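Local coordinates for ABC transporter, substrate binding protein (Polyamine) (PDB 4EUO) that binds gamma-aminobutyric acid in the periplasm, probably as the substrate-capturing component of an ABC transporter, at residues A[74-79]-A[239-244]; A[141-146]-A[158-163]; A[249-254]-A[270-275]. All coordinates share one frame; numbering follows the deposited sequence.

Contact 1. Residues A[74-79]-A[239-244]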
ATOM      1  N   GLU A  74      20.359   0.993  -0.685  1.00 12.49           N
ATOM      2  CA  GLU A  74      21.341   0.920  -1.750  1.00 13.56           C
ATOM      3  C   GLU A  74      20.758   1.637  -2.940  1.00 16.94           C
ATOM      4  O   GLU A  74      19.543   1.533  -3.218  1.00 14.77           O
ATOM      5  CB  GLU A  74      21.534  -0.529  -2.182  1.00 14.23           C
ATOM      6  CG  GLU A  74      22.194  -1.427  -1.143  1.00 14.81           C
ATOM      7  CD  GLU A  74      23.655  -1.162  -0.828  1.00 18.13           C
ATOM      8  OE1 GLU A  74      24.302  -0.358  -1.538  1.00 18.26           O
ATOM      9  OE2 GLU A  74      24.131  -1.732   0.178  1.00 17.11           O
ATOM     10  N   LYS A  75      21.626   2.320  -3.722  1.00 15.84           N
ATOM     11  CA  LYS A  75      21.173   2.885  -4.976  1.00 14.95           C
ATOM     12  C   LYS A  75      20.894   1.683  -5.860  1.00 15.57           C
ATOM     13  O   LYS A  75      21.634   0.681  -5.831  1.00 17.24           O
ATOM     14  CB  LYS A  75      22.275   3.759  -5.612  1.00 17.43           C
ATOM     15  CG  LYS A  75      22.293   5.170  -5.056  1.00 24.63           C
ATOM     16  CD  LYS A  75      23.288   6.067  -5.783  1.00 32.50           C
ATOM     17  CE  LYS A  75      23.369   7.451  -5.187  1.00 50.15           C
ATOM     18  NZ  LYS A  75      22.223   8.304  -5.600  1.00 63.81           N
ATOM     19  N   LEU A  76      19.800   1.724  -6.623  1.00 14.27           N
ATOM     20  CA  LEU A  76      19.497   0.586  -7.478  1.00 13.08           C
ATOM     21  C   LEU A  76      20.431   0.534  -8.701  1.00 16.88           C
ATOM     22  O   LEU A  76      20.857   1.581  -9.205  1.00 17.55           O
ATOM     23  CB  LEU A  76      18.027   0.585  -7.941  1.00 13.42           C
ATOM     24  CG  LEU A  76      16.965   0.402  -6.841  1.00 15.47           C
ATOM     25  CD1 LEU A  76      15.610   0.179  -7.479  1.00 15.55           C
ATOM     26  CD2 LEU A  76      17.273  -0.775  -5.901  1.00 15.77           C
ATOM     27  N   ASP A  77      20.695  -0.672  -9.180  1.00 15.63           N
ATOM     28  CA  ASP A  77      21.572  -0.852 -10.352  1.00 17.27           C
ATOM     29  C   ASP A  77      20.687  -0.849 -11.596  1.00 18.32           C
ATOM     30  O   ASP A  77      20.087  -1.870 -11.945  1.00 16.92           O
ATOM     31  CB  ASP A  77      22.365  -2.163 -10.248  1.00 18.61           C
ATOM     32  CG  ASP A  77      23.385  -2.363 -11.355  1.00 23.40           C
ATOM     33  OD1 ASP A  77      23.346  -1.597 -12.344  1.00 24.81           O
ATOM     34  OD2 ASP A  77      24.191  -3.310 -11.248  1.00 26.26           O
ATOM     35  N   PHE A  78      20.601   0.313 -12.260  1.00 16.92           N
ATOM     36  CA  PHE A  78      19.805   0.441 -13.471  1.00 16.50           C
ATOM     37  C   PHE A  78      20.474  -0.111 -14.745  1.00 22.01           C
ATOM     38  O   PHE A  78      19.892  -0.031 -15.826  1.00 22.51           O
ATOM     39  CB  PHE A  78      19.226   1.842 -13.643  1.00 17.58           C
ATOM     40  CG  PHE A  78      18.155   2.146 -12.620  1.00 17.05           C
ATOM     41  CD1 PHE A  78      16.887   1.590 -12.736  1.00 19.53           C
ATOM     42  CD2 PHE A  78      18.415   2.994 -11.553  1.00 19.00           C
ATOM     43  CE1 PHE A  78      15.893   1.868 -11.784  1.00 19.54           C
ATOM     44  CE2 PHE A  78      17.417   3.288 -10.612  1.00 20.09           C
ATOM     45  CZ  PHE A  78      16.161   2.730 -10.748  1.00 17.91           C
ATOM     46  N   SER A  79      21.635  -0.755 -14.599  1.00 22.17           N
ATOM     47  CA  SER A  79      22.232  -1.475 -15.729  1.00 21.87           C
ATOM     48  C   SER A  79      21.632  -2.894 -15.714  1.00 26.73           C
ATOM     49  O   SER A  79      21.701  -3.617 -16.706  1.00 29.28           O
ATOM     50  CB  SER A  79      23.760  -1.510 -15.627  1.00 23.65           C
ATOM     51  OG  SER A  79      24.223  -2.472 -14.692  1.00 32.95           O
ATOM     52  N   ALA A 239      22.033 -10.107  -6.233  1.00 15.75           N
ATOM     53  CA  ALA A 239      20.849 -10.954  -6.277  1.00 14.75           C
ATOM     54  C   ALA A 239      19.582 -10.103  -6.049  1.00 15.77           C
ATOM     55  O   ALA A 239      18.569 -10.340  -6.707  1.00 15.75           O
ATOM     56  CB  ALA A 239      20.934 -12.056  -5.229  1.00 16.05           C
ATOM     57  N   ALA A 240      19.676  -9.083  -5.169  1.00 14.06           N
ATOM     58  CA  ALA A 240      18.541  -8.191  -4.875  1.00 14.24           C
ATOM     59  C   ALA A 240      18.151  -7.407  -6.120  1.00 16.33           C
ATOM     60  O   ALA A 240      16.949  -7.292  -6.431  1.00 14.93           O
ATOM     61  CB  ALA A 240      18.910  -7.249  -3.745  1.00 14.67           C
ATOM     62  N   MET A 241      19.154  -6.903  -6.863  1.00 14.53           N
ATOM     63  CA  MET A 241      18.876  -6.165  -8.088  1.00 13.51           C
ATOM     64  C   MET A 241      18.237  -7.059  -9.133  1.00 16.54           C
ATOM     65  O   MET A 241      17.285  -6.630  -9.804  1.00 15.42           O
ATOM     66  CB  MET A 241      20.151  -5.501  -8.649  1.00 14.62           C
ATOM     67  CG  MET A 241      20.860  -4.600  -7.688  1.00 14.81           C
ATOM     68  SD  MET A 241      19.789  -3.258  -7.074  1.00 15.94           S
ATOM     69  CE  MET A 241      20.750  -2.765  -5.622  1.00 14.98           C
ATOM     70  N   LYS A 242      18.694  -8.320  -9.246  1.00 15.75           N
ATOM     71  CA  LYS A 242      18.091  -9.272 -10.169  1.00 15.55           C
ATOM     72  C   LYS A 242      16.660  -9.598  -9.774  1.00 16.84           C
ATOM     73  O   LYS A 242      15.784  -9.787 -10.636  1.00 15.60           O
ATOM     74  CB  LYS A 242      18.935 -10.561 -10.265  1.00 17.06           C
ATOM     75  CG  LYS A 242      20.264 -10.360 -10.986  1.00 23.76           C
ATOM     76  CD  LYS A 242      21.079 -11.646 -10.950  1.00 31.75           C
ATOM     77  CE  LYS A 242      22.447 -11.454 -11.557  1.00 41.98           C
ATOM     78  NZ  LYS A 242      23.285 -12.667 -11.385  1.00 54.88           N
ATOM     79  N   PHE A 243      16.397  -9.655  -8.445  1.00 14.47           N
ATOM     80  CA  PHE A 243      15.055  -9.961  -7.987  1.00 12.59           C
ATOM     81  C   PHE A 243      14.111  -8.810  -8.346  1.00 12.03           C
ATOM     82  O   PHE A 243      12.993  -9.078  -8.821  1.00 13.71           O
ATOM     83  CB  PHE A 243      15.055 -10.216  -6.470  1.00 14.05           C
ATOM     84  CG  PHE A 243      13.679 -10.569  -5.946  1.00 13.52           C
ATOM     85  CD1 PHE A 243      13.216 -11.874  -5.984  1.00 15.66           C
ATOM     86  CD2 PHE A 243      12.808  -9.576  -5.508  1.00 14.18           C
ATOM     87  CE1 PHE A 243      11.934 -12.199  -5.531  1.00 16.62           C
ATOM     88  CE2 PHE A 243      11.525  -9.899  -5.052  1.00 17.06           C
ATOM     89  CZ  PHE A 243      11.079 -11.196  -5.097  1.00 16.22           C
ATOM     90  N   ILE A 244      14.572  -7.567  -8.164  1.00 12.49           N
ATOM     91  CA  ILE A 244      13.727  -6.414  -8.496  1.00 11.22           C
ATOM     92  C   ILE A 244      13.460  -6.383 -10.006  1.00 14.38           C
ATOM     93  O   ILE A 244      12.316  -6.166 -10.434  1.00 13.15           O
ATOM     94  CB  ILE A 244      14.331  -5.124  -7.967  1.00 12.03           C
ATOM     95  CG1 ILE A 244      14.289  -5.128  -6.418  1.00 12.22           C
ATOM     96  CG2 ILE A 244      13.602  -3.906  -8.551  1.00 13.18           C
ATOM     97  CD1 ILE A 244      14.894  -3.914  -5.775  1.00 13.19           C
TER

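Contact 2. Residues A[141-146]-A[158-163]. With SO4 (sulfate ion), chain F.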
ATOM      1  N   GLY A 141      -3.338   8.806   3.073  1.00  8.26           N
ATOM      2  CA  GLY A 141      -4.644   8.160   3.013  1.00  9.20           C
ATOM      3  C   GLY A 141      -5.685   8.699   3.972  1.00  9.09           C
ATOM      4  O   GLY A 141      -6.723   9.222   3.546  1.00  8.72           O
ATOM      5  N   VAL A 142      -5.451   8.538   5.284  1.00  8.13           N
ATOM      6  CA  VAL A 142      -6.482   8.907   6.268  1.00  7.77           C
ATOM      7  C   VAL A 142      -6.685  10.413   6.303  1.00  9.64           C
ATOM      8  O   VAL A 142      -7.838  10.889   6.322  1.00  9.30           O
ATOM      9  CB  VAL A 142      -6.153   8.368   7.662  1.00  9.59           C
ATOM     10  CG1 VAL A 142      -7.199   8.864   8.642  1.00 10.30           C
ATOM     11  CG2 VAL A 142      -6.156   6.854   7.658  1.00  8.59           C
ATOM     12  N   ILE A 143      -5.602  11.190   6.306  1.00  8.81           N
ATOM     13  CA  ILE A 143      -5.741  12.647   6.335  1.00  8.82           C
ATOM     14  C   ILE A 143      -6.491  13.106   5.080  1.00 10.31           C
ATOM     15  O   ILE A 143      -7.404  13.923   5.177  1.00  9.69           O
ATOM     16  CB  ILE A 143      -4.334  13.268   6.481  1.00 10.42           C
ATOM     17  CG1 ILE A 143      -3.824  13.064   7.927  1.00 10.66           C
ATOM     18  CG2 ILE A 143      -4.353  14.775   6.084  1.00 10.21           C
ATOM     19  CD1 ILE A 143      -2.341  13.223   8.110  1.00 12.71           C
ATOM     20  N   GLU A 144      -6.130  12.578   3.907  1.00  9.11           N
ATOM     21  CA  GLU A 144      -6.823  12.946   2.682  1.00  8.65           C
ATOM     22  C   GLU A 144      -8.299  12.542   2.740  1.00 10.61           C
ATOM     23  O   GLU A 144      -9.164  13.341   2.376  1.00 10.44           O
ATOM     24  CB  GLU A 144      -6.159  12.287   1.465  1.00  9.55           C
ATOM     25  CG  GLU A 144      -4.775  12.829   1.082  1.00 10.00           C
ATOM     26  CD  GLU A 144      -3.575  12.283   1.830  1.00  9.45           C
ATOM     27  OE1 GLU A 144      -3.731  11.554   2.838  1.00  8.69           O
ATOM     28  OE2 GLU A 144      -2.450  12.569   1.355  1.00  9.54           O
ATOM     29  N   ALA A 145      -8.608  11.353   3.255  1.00  9.57           N
ATOM     30  CA  ALA A 145     -10.007  10.942   3.351  1.00  9.29           C
ATOM     31  C   ALA A 145     -10.782  11.887   4.271  1.00 11.32           C
ATOM     32  O   ALA A 145     -11.933  12.240   3.943  1.00 10.41           O
ATOM     33  CB  ALA A 145     -10.091   9.511   3.848  1.00  9.87           C
ATOM     34  N   ALA A 146     -10.195  12.297   5.409  1.00  9.49           N
ATOM     35  CA  ALA A 146     -10.866  13.235   6.321  1.00  9.95           C
ATOM     36  C   ALA A 146     -11.128  14.570   5.600  1.00 11.55           C
ATOM     37  O   ALA A 146     -12.224  15.143   5.736  1.00 11.31           O
ATOM     38  CB  ALA A 146      -9.979  13.465   7.536  1.00 10.43           C
ATOM     39  N   TYR A 158      -3.523  19.350  -1.607  1.00 11.84           N
ATOM     40  CA  TYR A 158      -2.159  19.702  -1.248  1.00 11.94           C
ATOM     41  C   TYR A 158      -1.838  21.180  -1.433  1.00 13.14           C
ATOM     42  O   TYR A 158      -2.255  21.761  -2.438  1.00 13.97           O
ATOM     43  CB  TYR A 158      -1.150  18.849  -2.016  1.00 11.89           C
ATOM     44  CG  TYR A 158      -1.363  17.372  -1.797  1.00 10.59           C
ATOM     45  CD1 TYR A 158      -0.895  16.751  -0.651  1.00 11.65           C
ATOM     46  CD2 TYR A 158      -2.097  16.610  -2.702  1.00 11.22           C
ATOM     47  CE1 TYR A 158      -1.148  15.408  -0.398  1.00 10.10           C
ATOM     48  CE2 TYR A 158      -2.399  15.270  -2.440  1.00 10.62           C
ATOM     49  CZ  TYR A 158      -1.910  14.677  -1.288  1.00 10.91           C
ATOM     50  OH  TYR A 158      -2.143  13.342  -1.066  1.00 10.89           O
ATOM     51  N   PRO A 159      -1.109  21.808  -0.498  1.00 11.85           N
ATOM     52  CA  PRO A 159      -0.555  21.232   0.739  1.00 11.64           C
ATOM     53  C   PRO A 159      -1.635  20.874   1.738  1.00 12.87           C
ATOM     54  O   PRO A 159      -2.663  21.530   1.813  1.00 12.29           O
ATOM     55  CB  PRO A 159       0.376  22.333   1.262  1.00 13.36           C
ATOM     56  CG  PRO A 159      -0.247  23.609   0.757  1.00 17.26           C
ATOM     57  CD  PRO A 159      -0.810  23.257  -0.606  1.00 12.62           C
ATOM     58  N   LEU A 160      -1.405  19.833   2.509  1.00 11.90           N
ATOM     59  CA  LEU A 160      -2.419  19.359   3.426  1.00 11.45           C
ATOM     60  C   LEU A 160      -2.755  20.347   4.521  1.00 12.46           C
ATOM     61  O   LEU A 160      -1.848  20.912   5.121  1.00 14.58           O
ATOM     62  CB  LEU A 160      -1.958  18.061   4.082  1.00 11.52           C
ATOM     63  CG  LEU A 160      -1.764  16.872   3.148  1.00 11.94           C
ATOM     64  CD1 LEU A 160      -1.055  15.761   3.905  1.00 12.37           C
ATOM     65  CD2 LEU A 160      -3.083  16.404   2.502  1.00 12.40           C
ATOM     66  N   ASP A 161      -4.053  20.506   4.823  1.00 11.72           N
ATOM     67  CA  ASP A 161      -4.478  21.297   5.966  1.00 11.38           C
ATOM     68  C   ASP A 161      -4.636  20.303   7.134  1.00 12.57           C
ATOM     69  O   ASP A 161      -5.704  19.699   7.342  1.00 12.51           O
ATOM     70  CB  ASP A 161      -5.766  22.037   5.653  1.00 12.92           C
ATOM     71  CG  ASP A 161      -6.191  23.008   6.726  1.00 15.90           C
ATOM     72  OD1 ASP A 161      -5.740  22.843   7.882  1.00 14.81           O
ATOM     73  OD2 ASP A 161      -7.099  23.828   6.444  1.00 17.08           O
ATOM     74  N   LEU A 162      -3.549  20.102   7.870  1.00 12.64           N
ATOM     75  CA  LEU A 162      -3.540  19.102   8.928  1.00 12.28           C
ATOM     76  C   LEU A 162      -4.508  19.437  10.044  1.00 15.00           C
ATOM     77  O   LEU A 162      -5.237  18.547  10.491  1.00 14.36           O
ATOM     78  CB  LEU A 162      -2.127  18.854   9.464  1.00 13.19           C
ATOM     79  CG  LEU A 162      -1.107  18.340   8.461  1.00 17.80           C
ATOM     80  CD1 LEU A 162       0.233  18.094   9.147  1.00 19.20           C
ATOM     81  CD2 LEU A 162      -1.567  17.033   7.792  1.00 19.80           C
ATOM     82  N   ASP A 163      -4.603  20.722  10.443  1.00 14.72           N
ATOM     83  CA  ASP A 163      -5.524  21.120  11.506  1.00 15.58           C
ATOM     84  C   ASP A 163      -6.937  20.803  11.124  1.00 15.56           C
ATOM     85  O   ASP A 163      -7.692  20.265  11.940  1.00 14.42           O
ATOM     86  CB  ASP A 163      -5.364  22.616  11.804  1.00 17.79           C
ATOM     87  CG  ASP A 163      -4.148  22.978  12.639  1.00 30.95           C
ATOM     88  OD1 ASP A 163      -3.512  22.055  13.206  1.00 30.60           O
ATOM     89  OD2 ASP A 163      -3.840  24.187  12.741  1.00 36.35           O
TER
HETATM   90  S   SO4 F 405      -1.420  23.026   9.078  1.00 19.48           S
HETATM   91  O1  SO4 F 405      -0.069  22.999   9.589  1.00 25.22           O
HETATM   92  O2  SO4 F 405      -1.762  24.415   8.676  1.00 24.66           O
HETATM   93  O3  SO4 F 405      -1.548  22.146   7.914  1.00 22.15           O
HETATM   94  O4  SO4 F 405      -2.274  22.552  10.150  1.00 18.42           O

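Contact 3. Residues A[249-254]-A[270-275]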
ATOM      1  N   SER A 249       9.155  -7.160 -13.976  1.00 12.68           N
ATOM      2  CA  SER A 249       9.000  -7.506 -15.392  1.00 12.78           C
ATOM      3  C   SER A 249       7.505  -7.753 -15.707  1.00 15.52           C
ATOM      4  O   SER A 249       6.668  -7.928 -14.819  1.00 13.73           O
ATOM      5  CB  SER A 249       9.886  -8.689 -15.762  1.00 16.25           C
ATOM      6  OG  SER A 249       9.514  -9.864 -15.075  1.00 18.18           O
ATOM      7  N   ALA A 250       7.155  -7.748 -17.002  1.00 15.17           N
ATOM      8  CA  ALA A 250       5.774  -7.751 -17.434  1.00 14.80           C
ATOM      9  C   ALA A 250       4.940  -8.900 -16.966  1.00 16.66           C
ATOM     10  O   ALA A 250       3.864  -8.673 -16.413  1.00 14.24           O
ATOM     11  CB  ALA A 250       5.690  -7.624 -18.956  1.00 16.88           C
ATOM     12  N   GLN A 251       5.411 -10.135 -17.201  1.00 14.99           N
ATOM     13  CA  GLN A 251       4.620 -11.289 -16.790  1.00 14.94           C
ATOM     14  C   GLN A 251       4.502 -11.388 -15.269  1.00 16.78           C
ATOM     15  O   GLN A 251       3.416 -11.667 -14.772  1.00 15.11           O
ATOM     16  CB  GLN A 251       5.168 -12.610 -17.391  1.00 17.01           C
ATOM     17  CG  GLN A 251       4.195 -13.784 -17.274  1.00 18.86           C
ATOM     18  CD  GLN A 251       2.908 -13.615 -18.043  1.00 29.55           C
ATOM     19  OE1 GLN A 251       2.893 -13.501 -19.279  1.00 24.01           O
ATOM     20  NE2 GLN A 251       1.798 -13.644 -17.334  1.00 19.15           N
ATOM     21  N   ALA A 252       5.616 -11.171 -14.550  1.00 13.30           N
ATOM     22  CA  ALA A 252       5.648 -11.196 -13.086  1.00 12.83           C
ATOM     23  C   ALA A 252       4.664 -10.158 -12.519  1.00 13.84           C
ATOM     24  O   ALA A 252       3.936 -10.479 -11.577  1.00 13.23           O
ATOM     25  CB  ALA A 252       7.055 -10.922 -12.596  1.00 13.45           C
ATOM     26  N   GLN A 253       4.594  -8.965 -13.131  1.00 12.83           N
ATOM     27  CA  GLN A 253       3.667  -7.936 -12.655  1.00 11.68           C
ATOM     28  C   GLN A 253       2.210  -8.307 -12.976  1.00 13.62           C
ATOM     29  O   GLN A 253       1.287  -8.094 -12.164  1.00 11.98           O
ATOM     30  CB  GLN A 253       4.027  -6.594 -13.257  1.00 12.57           C
ATOM     31  CG  GLN A 253       5.186  -5.926 -12.538  1.00 11.49           C
ATOM     32  CD  GLN A 253       4.712  -5.320 -11.230  1.00 11.74           C
ATOM     33  OE1 GLN A 253       3.700  -4.622 -11.216  1.00 11.28           O
ATOM     34  NE2 GLN A 253       5.427  -5.573 -10.115  1.00 10.72           N
ATOM     35  N   ALA A 254       1.972  -8.860 -14.188  1.00 12.97           N
ATOM     36  CA  ALA A 254       0.620  -9.283 -14.528  1.00 12.90           C
ATOM     37  C   ALA A 254       0.185 -10.388 -13.558  1.00 14.15           C
ATOM     38  O   ALA A 254      -0.951 -10.390 -13.119  1.00 13.28           O
ATOM     39  CB  ALA A 254       0.596  -9.815 -15.972  1.00 14.24           C
ATOM     40  N   ALA A 270      -0.716  -5.101 -18.566  1.00 18.72           N
ATOM     41  CA  ALA A 270      -2.177  -5.119 -18.752  1.00 20.82           C
ATOM     42  C   ALA A 270      -2.637  -6.037 -19.878  1.00 23.00           C
ATOM     43  O   ALA A 270      -3.567  -6.831 -19.701  1.00 22.75           O
ATOM     44  CB  ALA A 270      -2.717  -3.712 -18.973  1.00 22.49           C
ATOM     45  N   LYS A 271      -1.921  -5.989 -20.985  1.00 18.87           N
ATOM     46  CA  LYS A 271      -2.222  -6.795 -22.164  1.00 19.74           C
ATOM     47  C   LYS A 271      -2.124  -8.318 -21.943  1.00 23.71           C
ATOM     48  O   LYS A 271      -2.682  -9.086 -22.727  1.00 23.03           O
ATOM     49  CB  LYS A 271      -1.359  -6.341 -23.335  1.00 23.43           C
ATOM     50  CG  LYS A 271       0.105  -6.667 -23.208  1.00 24.73           C
ATOM     51  CD  LYS A 271       0.810  -6.172 -24.436  1.00 34.25           C
ATOM     52  CE  LYS A 271       2.282  -6.396 -24.416  1.00 30.96           C
ATOM     53  NZ  LYS A 271       2.947  -5.513 -25.409  1.00 35.07           N
ATOM     54  N   LEU A 272      -1.427  -8.753 -20.881  1.00 18.16           N
ATOM     55  CA  LEU A 272      -1.254 -10.169 -20.575  1.00 17.88           C
ATOM     56  C   LEU A 272      -2.351 -10.685 -19.682  1.00 21.30           C
ATOM     57  O   LEU A 272      -2.471 -11.894 -19.458  1.00 22.22           O
ATOM     58  CB  LEU A 272       0.112 -10.405 -19.895  1.00 17.43           C
ATOM     59  CG  LEU A 272       1.356  -9.884 -20.591  1.00 19.53           C
ATOM     60  CD1 LEU A 272       2.595 -10.048 -19.683  1.00 19.18           C
ATOM     61  CD2 LEU A 272       1.613 -10.601 -21.938  1.00 22.53           C
ATOM     62  N   MET A 273      -3.146  -9.776 -19.151  1.00 18.97           N
ATOM     63  CA  MET A 273      -4.170 -10.168 -18.211  1.00 18.81           C
ATOM     64  C   MET A 273      -5.501 -10.435 -18.838  1.00 24.94           C
ATOM     65  O   MET A 273      -5.787  -9.972 -19.946  1.00 25.17           O
ATOM     66  CB  MET A 273      -4.309  -9.103 -17.111  1.00 19.44           C
ATOM     67  CG  MET A 273      -3.025  -8.876 -16.325  1.00 18.83           C
ATOM     68  SD  MET A 273      -3.247  -7.593 -15.094  1.00 18.31           S
ATOM     69  CE  MET A 273      -4.495  -8.417 -14.028  1.00 17.96           C
ATOM     70  N   ASP A 274      -6.335 -11.179 -18.098  1.00 24.61           N
ATOM     71  CA  ASP A 274      -7.715 -11.439 -18.461  1.00 25.15           C
ATOM     72  C   ASP A 274      -8.411 -10.062 -18.427  1.00 30.42           C
ATOM     73  O   ASP A 274      -8.348  -9.364 -17.400  1.00 29.03           O
ATOM     74  CB  ASP A 274      -8.345 -12.399 -17.427  1.00 27.64           C
ATOM     75  CG  ASP A 274      -9.794 -12.811 -17.651  1.00 39.30           C
ATOM     76  OD1 ASP A 274     -10.554 -12.028 -18.265  1.00 38.79           O
ATOM     77  OD2 ASP A 274     -10.184 -13.881 -17.150  1.00 49.50           O
ATOM     78  N   PRO A 275      -9.021  -9.619 -19.551  1.00 28.02           N
ATOM     79  CA  PRO A 275      -9.704  -8.309 -19.563  1.00 28.02           C
ATOM     80  C   PRO A 275     -10.730  -8.112 -18.450  1.00 30.57           C
ATOM     81  O   PRO A 275     -10.862  -7.002 -17.934  1.00 28.75           O
ATOM     82  CB  PRO A 275     -10.360  -8.268 -20.951  1.00 30.20           C
ATOM     83  CG  PRO A 275      -9.532  -9.190 -21.784  1.00 34.99           C
ATOM     84  CD  PRO A 275      -9.161 -10.307 -20.853  1.00 30.56           C
TER
HETATM   85  O   HOH W   1      -1.131 -13.481 -17.692  1.00 34.65           O

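Contact 1. Residues A[74-79]-A[239-244]
Met241 reaches the loop 74-79 with two successive bends: CG lies anti to its carbonyl carbon (chi1 -56°), and a second turn at chi2 (-58°) lays SD beside Asp77 N and Leu76 CD2. The contact fixes the loop after helix 61-67 against helix 237-247 in the lobe of this periplasmic binding protein fold that holds strands 3-6 and 56-60. The thioether also serves as a polar partner: Asp77 N points at Met241 SD over 3.5 Å, nearly straight at 162°, in a weak N-H...S hydrogen bond. Apolar contacts adjoin this bond. The Leu76 side chain crosses that of Met241 obliquely, with Leu76 CD2 3.7 Å from Met241 SD. Leu76 CD2 also lies 3.9 Å from Ile244 CD1, the two side chains at about a right angle. Ile244 also packs on Val56 and Val96, which carry the contact into the sheet. Glu74 touches Met241 CE with CB, while its carboxylate turns away to Gly233 N and a salt bridge with Lys237. Asp77 turns its carboxylate back into an Asx turn, where OD1 accepts from Ser79 N at 3.0 Å and from Ser79 OG at 2.7 Å. The methyl end of the thioether, Met241 CE, stops 3.6 Å from Lys75 O.

Contact 2. Residues A[141-146]-A[158-163]
Glu144 and Tyr158 form the polar half of a largely buried helix-to-loop contact, and Ile143 with Leu160 and Leu162 forms the apolar half. The first turn of helix 142-149 here faces the loop that leads into helix 162-170. Tyr158 OH donates to Glu144 OE2 at 2.6 Å, approaching on the anti side of the carboxylate and 18° out of its plane. Carboxylate and ring are turned 62° from each other, with OE2 at the ring's edge. A bend at chi2 (83°) folds the Glu144 chain back, and its other oxygen faces the start of its own helix: Gly141 N meets Glu144 OE1 at 2.8 Å from above the carboxylate plane. Gly141 is the N-cap, and Glu144, three residues on, accepts from its backbone N. Trp297 NE1 also donates to OE2, and Asp293 N to Tyr158 OH, so each of these two oxygens has a second partner. Within the two-lobed solute-binding fold, the helices 294-299 and 301-313 near the end of the chain close over this site through Trp297, Ile304 and Trp308. Ile143 provides two methyls: CD1 packs on Leu162 CD2 at 3.9 Å, and CG2 lies 4.1 Å from Leu160 CD1, the Leu160 side chain crossing at about a right angle. At the start of helix 162-170, where Asp161 caps Arg164 N, a sulfate probably from the crystallisation liquor accepts from Leu162 N (to O3, 2.9 Å) and Asp163 N (to O4, 3.0 Å), with Arg307 as a further donor.

Contact 3. Residues A[249-254]-A[270-275]
The flat amide of Gln251 has Leu272 over one face: Leu272 CD1 stands above the carbonyl side, 3.5 Å from Gln251 OE1, with CD2 farther off. The contact packs the opening turns of helix 250-260 against a short 3-10 turn, residues 270-272, in the loop that leads to helix 275-278 of the periplasmic binding protein fold. At the other end of the Gln251 amide, Gln251 NE2 donates to a water 3.0 Å away, which in turn donates to Leu272 O at 2.7 Å. Asp255 OD1, one turn further along the helix, takes a second bond from this nitrogen, so the amide is held at its nitrogen end while its face rests on a methyl group. Gln251 gets there because CG is anti to its backbone N (chi1 -166°) and the chain then bends at chi2 (64°), turning CD toward Leu272; the two side chains cross obliquely. No direct hydrogen bond joins the two segments; the water bridges them, and the rest is van der Waals packing. Ala250 and Ala254, one turn apart, point their CB atoms toward the 270-275 segment: Ala250 CB lies 4.0 Å from Leu272 CD1. Ser269, just before the 3-10 turn, bonds Ala250 O through its hydroxyl and ties the loop to the helix. Met273 also touches Ala257 and Thr258 of the same helix. Ala254 CB meets two neighbours, Leu272 CB at 4.0 Å and Met273 CG at 3.8 Å.

Overall arrangement
Along the chain, contact 2 is nested inside the long loop closed by contact 1, and contact 3 follows both. Contacts 1 and 3 are the near pair: they use the consecutive helices 237-247 and 250-260, their centres are 22 Å apart and their nearest atoms about 5 Å apart, without touching. Contact 2 lies 34 Å, centre to centre, from each, and on the opposite side of the chain's centre from contact 3. Gamma-aminobutyric acid binds between the lobes, and in contact 2 the side chain of Glu144 is about 13 Å from the bound gamma-aminobutyric acid. None of the residues of the three contacts belongs to the set that lines this pocket; they are packing within the fold.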